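Local coordinates for protein CT_858 (Chlamydia trachomatis, PDB 3DOR) that probably acts as a secreted serine-type endopeptidase of the S41 peptidase family, with a PDZ-like domain beside the protease fold, at residues B[332-337]-B[354-359]. Residues are numbered along the deposited sequence; the frame is centred on the assembly and turned at random.
Sequences EALIID and SMLTDR. With SO4 (sulfate ion), chain Q.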
ATOM      1  N   GLU B 332      42.467 -12.465  -9.120  1.00 27.57           N
ATOM      2  CA  GLU B 332      42.550 -13.118 -10.436  1.00 27.22           C
ATOM      3  C   GLU B 332      41.198 -13.718 -10.851  1.00 26.22           C
ATOM      4  O   GLU B 332      40.964 -13.997 -12.019  1.00 26.91           O
ATOM      5  CB  GLU B 332      43.595 -14.247 -10.424  1.00 28.26           C
ATOM      6  CG  GLU B 332      45.045 -13.789 -10.288  1.00 30.26           C
ATOM      7  CD  GLU B 332      45.997 -14.958 -10.048  1.00 31.95           C
ATOM      8  OE1 GLU B 332      46.137 -15.821 -10.945  1.00 33.19           O
ATOM      9  OE2 GLU B 332      46.603 -15.021  -8.959  1.00 31.81           O
ATOM     10  N   ALA B 333      40.333 -13.963  -9.880  1.00 25.89           N
ATOM     11  CA  ALA B 333      39.012 -14.526 -10.145  1.00 25.83           C
ATOM     12  C   ALA B 333      38.147 -14.162  -8.952  1.00 24.30           C
ATOM     13  O   ALA B 333      38.666 -13.730  -7.927  1.00 23.68           O
ATOM     14  CB  ALA B 333      39.088 -16.044 -10.310  1.00 20.99           C
ATOM     15  N   LEU B 334      36.838 -14.351  -9.080  1.00 22.98           N
ATOM     16  CA  LEU B 334      35.916 -13.988  -8.019  1.00 21.57           C
ATOM     17  C   LEU B 334      34.851 -15.059  -7.791  1.00 23.12           C
ATOM     18  O   LEU B 334      34.202 -15.516  -8.735  1.00 22.60           O
ATOM     19  CB  LEU B 334      35.212 -12.683  -8.400  1.00 22.83           C
ATOM     20  CG  LEU B 334      34.549 -11.718  -7.401  1.00 27.77           C
ATOM     21  CD1 LEU B 334      33.250 -11.241  -8.016  1.00 26.45           C
ATOM     22  CD2 LEU B 334      34.303 -12.336  -6.045  1.00 24.07           C
ATOM     23  N   ILE B 335      34.670 -15.445  -6.534  1.00 21.43           N
ATOM     24  CA  ILE B 335      33.638 -16.402  -6.185  1.00 21.34           C
ATOM     25  C   ILE B 335      32.499 -15.607  -5.555  1.00 22.52           C
ATOM     26  O   ILE B 335      32.714 -14.829  -4.619  1.00 24.43           O
ATOM     27  CB  ILE B 335      34.129 -17.442  -5.163  1.00 21.82           C
ATOM     28  CG1 ILE B 335      35.221 -18.324  -5.789  1.00 20.48           C
ATOM     29  CG2 ILE B 335      32.953 -18.310  -4.705  1.00 22.72           C
ATOM     30  CD1 ILE B 335      35.884 -19.254  -4.796  1.00 21.42           C
ATOM     31  N   ILE B 336      31.291 -15.783  -6.081  1.00 21.60           N
ATOM     32  CA  ILE B 336      30.121 -15.097  -5.548  1.00 19.05           C
ATOM     33  C   ILE B 336      29.184 -16.132  -4.936  1.00 20.62           C
ATOM     34  O   ILE B 336      28.646 -16.995  -5.648  1.00 19.41           O
ATOM     35  CB  ILE B 336      29.371 -14.320  -6.663  1.00 21.08           C
ATOM     36  CG1 ILE B 336      30.243 -13.169  -7.172  1.00 18.98           C
ATOM     37  CG2 ILE B 336      28.028 -13.787  -6.136  1.00 18.86           C
ATOM     38  CD1 ILE B 336      29.600 -12.366  -8.289  1.00 23.11           C
ATOM     39  N   ASP B 337      29.005 -16.069  -3.621  1.00 19.63           N
ATOM     40  CA  ASP B 337      28.108 -16.998  -2.954  1.00 20.74           C
ATOM     41  C   ASP B 337      26.729 -16.355  -2.981  1.00 22.37           C
ATOM     42  O   ASP B 337      26.497 -15.340  -2.334  1.00 21.55           O
ATOM     43  CB  ASP B 337      28.538 -17.233  -1.505  1.00 22.26           C
ATOM     44  CG  ASP B 337      27.498 -18.019  -0.710  1.00 23.72           C
ATOM     45  OD1 ASP B 337      27.601 -18.049   0.533  1.00 20.88           O
ATOM     46  OD2 ASP B 337      26.579 -18.605  -1.336  1.00 22.06           O
ATOM     47  N   SER B 354      25.543  -4.977 -13.592  1.00 22.20           N
ATOM     48  CA  SER B 354      26.255  -3.969 -14.377  1.00 23.82           C
ATOM     49  C   SER B 354      27.705  -3.784 -13.923  1.00 22.49           C
ATOM     50  O   SER B 354      28.544  -3.331 -14.693  1.00 23.37           O
ATOM     51  CB  SER B 354      25.521  -2.615 -14.334  1.00 22.48           C
ATOM     52  OG  SER B 354      25.817  -1.909 -13.146  1.00 26.33           O
ATOM     53  N   MET B 355      28.013  -4.158 -12.688  1.00 23.40           N
ATOM     54  CA  MET B 355      29.374  -4.004 -12.205  1.00 23.69           C
ATOM     55  C   MET B 355      30.205  -5.278 -12.324  1.00 25.57           C
ATOM     56  O   MET B 355      31.388  -5.299 -11.959  1.00 20.86           O
ATOM     57  CB  MET B 355      29.353  -3.515 -10.759  1.00 24.89           C
ATOM     58  CG  MET B 355      28.744  -2.119 -10.613  1.00 25.31           C
ATOM     59  SD  MET B 355      28.762  -1.503  -8.914  1.00 29.37           S
ATOM     60  CE  MET B 355      27.092  -1.711  -8.443  1.00 25.99           C
ATOM     61  N   LEU B 356      29.597  -6.333 -12.859  1.00 24.06           N
ATOM     62  CA  LEU B 356      30.300  -7.599 -13.000  1.00 24.37           C
ATOM     63  C   LEU B 356      30.578  -7.970 -14.444  1.00 25.80           C
ATOM     64  O   LEU B 356      30.775  -9.143 -14.761  1.00 25.32           O
ATOM     65  CB  LEU B 356      29.496  -8.706 -12.345  1.00 22.71           C
ATOM     66  CG  LEU B 356      29.244  -8.514 -10.851  1.00 24.11           C
ATOM     67  CD1 LEU B 356      28.213  -9.533 -10.379  1.00 19.08           C
ATOM     68  CD2 LEU B 356      30.554  -8.658 -10.095  1.00 18.38           C
ATOM     69  N   THR B 357      30.584  -6.973 -15.322  1.00 26.12           N
ATOM     70  CA  THR B 357      30.841  -7.227 -16.732  1.00 26.76           C
ATOM     71  C   THR B 357      31.395  -5.997 -17.437  1.00 27.67           C
ATOM     72  O   THR B 357      31.198  -4.872 -16.978  1.00 28.35           O
ATOM     73  CB  THR B 357      29.557  -7.655 -17.459  1.00 26.28           C
ATOM     74  OG1 THR B 357      29.862  -7.932 -18.830  1.00 27.75           O
ATOM     75  CG2 THR B 357      28.507  -6.544 -17.391  1.00 27.49           C
ATOM     76  N   ASP B 358      32.098  -6.223 -18.546  1.00 27.80           N
ATOM     77  CA  ASP B 358      32.656  -5.136 -19.345  1.00 29.12           C
ATOM     78  C   ASP B 358      31.980  -5.136 -20.718  1.00 29.73           C
ATOM     79  O   ASP B 358      32.325  -4.346 -21.600  1.00 31.74           O
ATOM     80  CB  ASP B 358      34.180  -5.284 -19.488  1.00 29.60           C
ATOM     81  CG  ASP B 358      34.595  -6.574 -20.187  1.00 32.67           C
ATOM     82  OD1 ASP B 358      33.744  -7.468 -20.375  1.00 35.09           O
ATOM     83  OD2 ASP B 358      35.787  -6.700 -20.535  1.00 33.62           O
ATOM     84  N   ARG B 359      31.010  -6.032 -20.880  1.00 28.75           N
ATOM     85  CA  ARG B 359      30.242  -6.167 -22.118  1.00 28.72           C
ATOM     86  C   ARG B 359      28.761  -6.281 -21.761  1.00 29.42           C
ATOM     87  O   ARG B 359      28.405  -6.739 -20.677  1.00 30.41           O
ATOM     88  CB  ARG B 359      30.689  -7.415 -22.904  1.00 27.49           C
ATOM     89  CG  ARG B 359      30.527  -8.750 -22.153  1.00 28.62           C
ATOM     90  CD  ARG B 359      31.203  -9.904 -22.906  1.00 28.43           C
ATOM     91  NE  ARG B 359      31.185 -11.161 -22.160  1.00 29.31           N
ATOM     92  CZ  ARG B 359      30.177 -12.027 -22.162  1.00 28.67           C
ATOM     93  NH1 ARG B 359      29.089 -11.779 -22.878  1.00 28.41           N
ATOM     94  NH2 ARG B 359      30.257 -13.142 -21.451  1.00 28.26           N
TER
HETATM   95  S   SO4 Q 621      33.892 -12.917 -20.498  1.00 64.47           S
HETATM   96  O1  SO4 Q 621      34.962 -12.933 -19.423  1.00 64.74           O
HETATM   97  O2  SO4 Q 621      33.422 -11.491 -20.681  1.00 63.92           O
HETATM   98  O3  SO4 Q 621      34.436 -13.414 -21.826  1.00 64.80           O
HETATM   99  O4  SO4 Q 621      32.790 -13.848 -20.034  1.00 62.26           O
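Leu-356, in the loop after helix 346-354, reaches the central strand 333-337 and touches it through its two methyl branches. From CB, the torsion sets CG beside the backbone N and anti to the carbonyl carbon (chi1 -60°), and the fork at CG then divides the work. CD1 of Leu-356 meets CD1 of Ile-336 at 3.8 Å, tip to tip, while CD2 of Leu-356 lies 4.3 Å from CD1 of Leu-334, a looser approach. Leu-334 and Ile-336 stand two positions apart on one face of the strand, both with CB directed at the loop, whereas the intervening Ile-335 packs on Val-559 of helix 549-564. Ile-336 gets its CD1 across by an extended CG1 arm. Because the CA atoms of Leu-334 and Leu-356 are still 9.9 Å apart, the backbones do not meet and side-chain ends span the gap. Ile-324 of helix 316-330 also touches Leu-356, and Phe-327 of that helix touches Leu-334, which places the cluster between the mixed sheet and helix 316-330, on the face away from helix 549-564.

Beyond Leu-356 the loop turns polar. OG1 of Thr-357 donates to O of Arg-359 at 2.6 Å, in the carbonyl plane and on a lone pair. The Arg-359 guanidinium takes a sulfate, probably from the crystallisation liquor, at its edge: NE reaches O2 at 2.7 Å and NH2 reaches O4 at 3.0 Å, both nearly straight at 170° and 173°. NH2 also bonds the backbone O of Asn-479.

Within the S41 peptidase region, the contact packs the loop before strand 361-368 against the mixed sheet. Only 81 Å² is buried, all from three aliphatic residues, so direct contact rests on apolar packing and probably contributes modestly, while charged Asp-358 and Arg-359 lie farther along the loop.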